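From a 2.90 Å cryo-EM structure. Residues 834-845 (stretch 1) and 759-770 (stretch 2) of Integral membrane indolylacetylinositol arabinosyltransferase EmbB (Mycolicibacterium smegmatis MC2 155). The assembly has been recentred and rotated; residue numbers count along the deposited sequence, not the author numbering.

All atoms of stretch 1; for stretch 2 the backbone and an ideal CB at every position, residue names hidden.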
# COMPACT_ATOMS: atom_id res chain seq x y z
N GLN B 834 9.81 0.74 40.23
CA GLN B 834 9.60 -0.59 39.69
C GLN B 834 10.12 -1.66 40.65
O GLN B 834 10.93 -1.39 41.54
CB GLN B 834 10.28 -0.72 38.33
CG GLN B 834 9.92 0.41 37.38
CD GLN B 834 8.43 0.62 37.27
OE1 GLN B 834 7.66 -0.34 37.16
NE2 GLN B 834 8.01 1.88 37.30
N GLN B 835 9.64 -2.88 40.46
CA GLN B 835 9.89 -3.95 41.41
C GLN B 835 9.60 -5.29 40.74
O GLN B 835 8.95 -5.35 39.70
CB GLN B 835 9.03 -3.77 42.67
CG GLN B 835 9.48 -4.55 43.89
CD GLN B 835 8.61 -4.28 45.09
OE1 GLN B 835 7.56 -3.65 44.98
NE2 GLN B 835 9.03 -4.77 46.25
N GLU B 836 10.11 -6.35 41.36
CA GLU B 836 9.79 -7.72 40.97
C GLU B 836 8.60 -8.17 41.80
O GLU B 836 8.64 -8.11 43.04
CB GLU B 836 10.98 -8.65 41.18
CG GLU B 836 12.09 -8.48 40.16
CD GLU B 836 13.19 -9.50 40.33
OE1 GLU B 836 13.62 -9.72 41.48
OE2 GLU B 836 13.61 -10.10 39.31
N SER B 837 7.55 -8.63 41.13
CA SER B 837 6.27 -8.90 41.77
C SER B 837 5.97 -10.39 41.74
O SER B 837 6.25 -11.08 40.76
CB SER B 837 5.14 -8.13 41.08
OG SER B 837 5.16 -6.77 41.45
N ARG B 838 5.39 -10.89 42.84
CA ARG B 838 4.96 -12.27 42.94
C ARG B 838 3.59 -12.31 43.59
O ARG B 838 3.17 -11.37 44.27
CB ARG B 838 5.95 -13.13 43.74
CG ARG B 838 7.17 -13.57 42.96
CD ARG B 838 8.31 -12.58 43.12
NE ARG B 838 9.50 -13.00 42.39
CZ ARG B 838 10.58 -13.53 42.96
NH1 ARG B 838 10.61 -13.71 44.28
NH2 ARG B 838 11.62 -13.88 42.22
N LEU B 839 2.89 -13.42 43.39
CA LEU B 839 1.55 -13.61 43.94
C LEU B 839 1.19 -15.08 43.85
O LEU B 839 1.45 -15.73 42.84
CB LEU B 839 0.52 -12.75 43.18
CG LEU B 839 -0.95 -12.80 43.61
CD1 LEU B 839 -1.58 -11.42 43.51
CD2 LEU B 839 -1.73 -13.78 42.76
N SER B 840 0.59 -15.59 44.92
CA SER B 840 0.12 -16.97 44.95
C SER B 840 -1.18 -16.99 45.75
O SER B 840 -1.15 -16.88 46.98
CB SER B 840 1.16 -17.90 45.57
OG SER B 840 2.32 -17.98 44.75
N SER B 841 -2.30 -17.14 45.05
CA SER B 841 -3.60 -17.01 45.69
C SER B 841 -3.85 -18.19 46.63
O SER B 841 -3.04 -19.10 46.77
CB SER B 841 -4.69 -16.93 44.63
OG SER B 841 -4.56 -15.76 43.85
N ALA B 842 -5.00 -18.15 47.29
CA ALA B 842 -5.43 -19.26 48.11
C ALA B 842 -5.87 -20.42 47.22
O ALA B 842 -5.92 -20.32 46.00
CB ALA B 842 -6.57 -18.84 49.04
N TRP B 843 -6.20 -21.54 47.86
CA TRP B 843 -6.65 -22.73 47.15
C TRP B 843 -8.14 -22.60 46.86
O TRP B 843 -8.96 -22.52 47.79
CB TRP B 843 -6.36 -23.98 47.96
CG TRP B 843 -4.91 -24.31 48.09
CD1 TRP B 843 -4.16 -24.28 49.22
CD2 TRP B 843 -4.02 -24.71 47.03
NE1 TRP B 843 -2.86 -24.64 48.94
CE2 TRP B 843 -2.75 -24.91 47.61
CE3 TRP B 843 -4.19 -24.92 45.66
CZ2 TRP B 843 -1.66 -25.31 46.85
CZ3 TRP B 843 -3.09 -25.32 44.92
CH2 TRP B 843 -1.84 -25.51 45.52
N TYR B 844 -8.50 -22.58 45.58
CA TYR B 844 -9.88 -22.43 45.15
C TYR B 844 -10.46 -23.80 44.83
O TYR B 844 -9.87 -24.56 44.05
CB TYR B 844 -9.96 -21.50 43.94
CG TYR B 844 -9.80 -20.04 44.28
CD1 TYR B 844 -10.83 -19.34 44.90
CD2 TYR B 844 -8.63 -19.36 44.00
CE1 TYR B 844 -10.69 -18.00 45.22
CE2 TYR B 844 -8.48 -18.03 44.33
CZ TYR B 844 -9.51 -17.36 44.94
OH TYR B 844 -9.37 -16.03 45.26
N GLU B 845 -11.61 -24.10 45.43
CA GLU B 845 -12.24 -25.40 45.25
C GLU B 845 -12.56 -25.66 43.78
O GLU B 845 -12.78 -24.74 43.00
CB GLU B 845 -13.53 -25.46 46.08
CG GLU B 845 -14.26 -26.79 46.05
CD GLU B 845 -15.63 -26.72 46.70
OE1 GLU B 845 -16.02 -25.63 47.16
OE2 GLU B 845 -16.33 -27.76 46.74
N UNK B 759 -7.12 -9.56 50.14
CA UNK B 759 -8.14 -10.59 50.18
C UNK B 759 -7.54 -11.96 49.98
O UNK B 759 -6.34 -12.18 50.21
CB UNK B 759 -9.21 -10.33 49.12
N UNK B 760 -8.36 -12.93 49.56
CA UNK B 760 -7.82 -14.25 49.23
C UNK B 760 -7.17 -14.32 47.86
O UNK B 760 -6.50 -15.32 47.56
CB UNK B 760 -8.93 -15.30 49.31
N UNK B 761 -7.34 -13.30 47.01
CA UNK B 761 -6.68 -13.31 45.70
C UNK B 761 -5.18 -13.15 45.84
O UNK B 761 -4.40 -13.82 45.15
CB UNK B 761 -7.24 -12.20 44.81
N UNK B 762 -4.74 -12.26 46.73
CA UNK B 762 -3.35 -12.17 47.11
C UNK B 762 -3.13 -13.00 48.36
O UNK B 762 -3.83 -12.83 49.36
CB UNK B 762 -2.93 -10.72 47.33
N UNK B 763 -2.15 -13.89 48.31
CA UNK B 763 -2.03 -14.90 49.34
C UNK B 763 -1.36 -14.41 50.61
O UNK B 763 -1.71 -13.35 51.13
CB UNK B 763 -1.25 -16.10 48.79
N UNK B 764 -0.41 -15.19 51.12
CA UNK B 764 0.21 -14.85 52.40
C UNK B 764 1.12 -13.64 52.27
O UNK B 764 1.04 -12.70 53.06
CB UNK B 764 1.00 -16.04 52.94
N UNK B 765 1.99 -13.64 51.26
CA UNK B 765 2.99 -12.58 51.08
C UNK B 765 3.00 -12.11 49.64
O UNK B 765 3.87 -12.50 48.85
CB UNK B 765 4.38 -13.07 51.49
N UNK B 766 2.05 -11.26 49.25
CA UNK B 766 2.12 -10.63 47.92
C UNK B 766 3.21 -9.56 47.91
O UNK B 766 3.23 -8.66 48.74
CB UNK B 766 0.77 -10.02 47.53
N UNK B 767 4.13 -9.67 46.94
CA UNK B 767 5.32 -8.83 46.96
C UNK B 767 5.05 -7.44 46.39
O UNK B 767 5.19 -6.44 47.10
CB UNK B 767 6.45 -9.50 46.18
N UNK B 768 4.67 -7.36 45.12
CA UNK B 768 4.52 -6.07 44.49
C UNK B 768 3.19 -5.86 43.80
O UNK B 768 3.13 -5.25 42.72
CB UNK B 768 5.65 -5.87 43.48
N UNK B 769 2.11 -6.36 44.40
CA UNK B 769 0.78 -6.26 43.83
C UNK B 769 -0.08 -5.31 44.65
O UNK B 769 -0.03 -5.33 45.88
CB UNK B 769 0.13 -7.64 43.75
N UNK B 770 -0.86 -4.48 43.96
CA UNK B 770 -1.76 -3.53 44.58
C UNK B 770 -3.13 -3.63 43.93
O UNK B 770 -3.24 -3.95 42.74
CB UNK B 770 -1.21 -2.11 44.47

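Position 759 has nothing of stretch 1 within 5.5 Å of its ideal CB, but its phi of 87° by itself favours glycine, and Gly759 is found.

At 760 the CB points sideways, 4.1 Å from Tyr844 OH and 4.3 Å from Ala842 CB, and phi is -79°. A small or medium apolar side chain would suit, proline included. The residue is Pro760; its carbonyl accepts a hydrogen bond from the backbone of stretch 1, Ala842 N to Pro760 O at 3.2 Å and nearly straight (163°).

Position 761 directs its CB away, so many side chains are possible, and its carbonyl faces Ser841. It is Leu761, whose CD1 lies 3.5 Å from Ser841 OG. That hydroxyl donates to the backbone, Ser841 OG to Leu761 O, at a very short 2.3 Å.

The CB at 762 also points away, 4.1 Å from Leu839 CD1, and phi/psi of -94/128° would admit most residues. Gly762 is one choice among several, with its CA 4.1 Å from Leu839 CD1.

Position 763 is far more restrictive. Its CB would point toward stretch 1 and end 2.0 Å from Ser840 O, a clash, so only glycine fits this backbone. Gly763 brings its CA to 3.2 Å from Ser840 O in a CA-H...O contact.

Positions 764 and 765 have no stretch 1 atom within 5.5 Å of their CB atoms, and polar or charged residues would be at ease; they are Glu764 and Asp765.

At 766, phi of -74° is compatible with proline, and the sideways CB lies 4.3 Å from Arg838 O. Pro766 makes only slight contact.

Position 767 points toward the strand, its CB 3.8 Å from Arg838 N and 4.1 Å from Glu836 O. A long, flexible side chain, polar or partly aliphatic, could lie along it. Gln767 places CG 3.5 Å from Glu836 O, while its backbone makes a weak hydrogen bond, Gln767 N to Arg838 O at 3.3 Å.

At 768 a CB would sit 2.3 Å from Ser837 OG, again a clash, leaving glycine. With no side chain in the way, Ser837 OG donates to Gly768 O at 2.8 Å.

The CB at 769 points toward stretch 1, 4.2 Å from Leu839 CD1, inviting a large apolar or aromatic group. Phe769 answers with its ring: Leu839 CD1 stands 3.9 Å from the Phe769 ring centroid over the face, a CH-pi contact, and Ser837 CB approaches Phe769 CE1 at 3.5 Å.

Position 770 is out of reach and unconstrained by stretch 1; it is Ser770.

Stretch 2 (759-770) GPLGGEDPQGFS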
# COMPACT_ATOMS: atom_id res chain seq x y z
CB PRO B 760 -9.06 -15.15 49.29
CG PRO B 760 -10.18 -14.25 48.95
CD PRO B 760 -9.83 -12.91 49.53
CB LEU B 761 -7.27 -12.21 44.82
CG LEU B 761 -6.55 -11.93 43.50
CD1 LEU B 761 -6.52 -13.18 42.63
CD2 LEU B 761 -7.22 -10.78 42.76
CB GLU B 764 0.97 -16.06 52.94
CG GLU B 764 0.09 -17.09 53.62
CD GLU B 764 -0.38 -18.18 52.67
OE1 GLU B 764 -0.74 -17.85 51.52
OE2 GLU B 764 -0.40 -19.36 53.08
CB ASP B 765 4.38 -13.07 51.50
CG ASP B 765 4.40 -13.72 52.86
OD1 ASP B 765 3.65 -13.28 53.76
OD2 ASP B 765 5.17 -14.69 53.05
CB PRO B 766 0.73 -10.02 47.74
CG PRO B 766 0.24 -9.79 49.12
CD PRO B 766 0.84 -10.86 49.99
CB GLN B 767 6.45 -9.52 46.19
CG GLN B 767 7.81 -8.88 46.38
CD GLN B 767 8.15 -8.66 47.84
OE1 GLN B 767 8.19 -9.60 48.63
NE2 GLN B 767 8.40 -7.41 48.21
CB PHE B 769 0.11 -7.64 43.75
CG PHE B 769 0.53 -8.45 42.56
CD1 PHE B 769 1.72 -9.14 42.55
CD2 PHE B 769 -0.28 -8.52 41.44
CE1 PHE B 769 2.11 -9.88 41.46
CE2 PHE B 769 0.10 -9.26 40.34
CZ PHE B 769 1.30 -9.94 40.35
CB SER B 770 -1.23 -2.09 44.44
OG SER B 770 -1.27 -1.66 43.09
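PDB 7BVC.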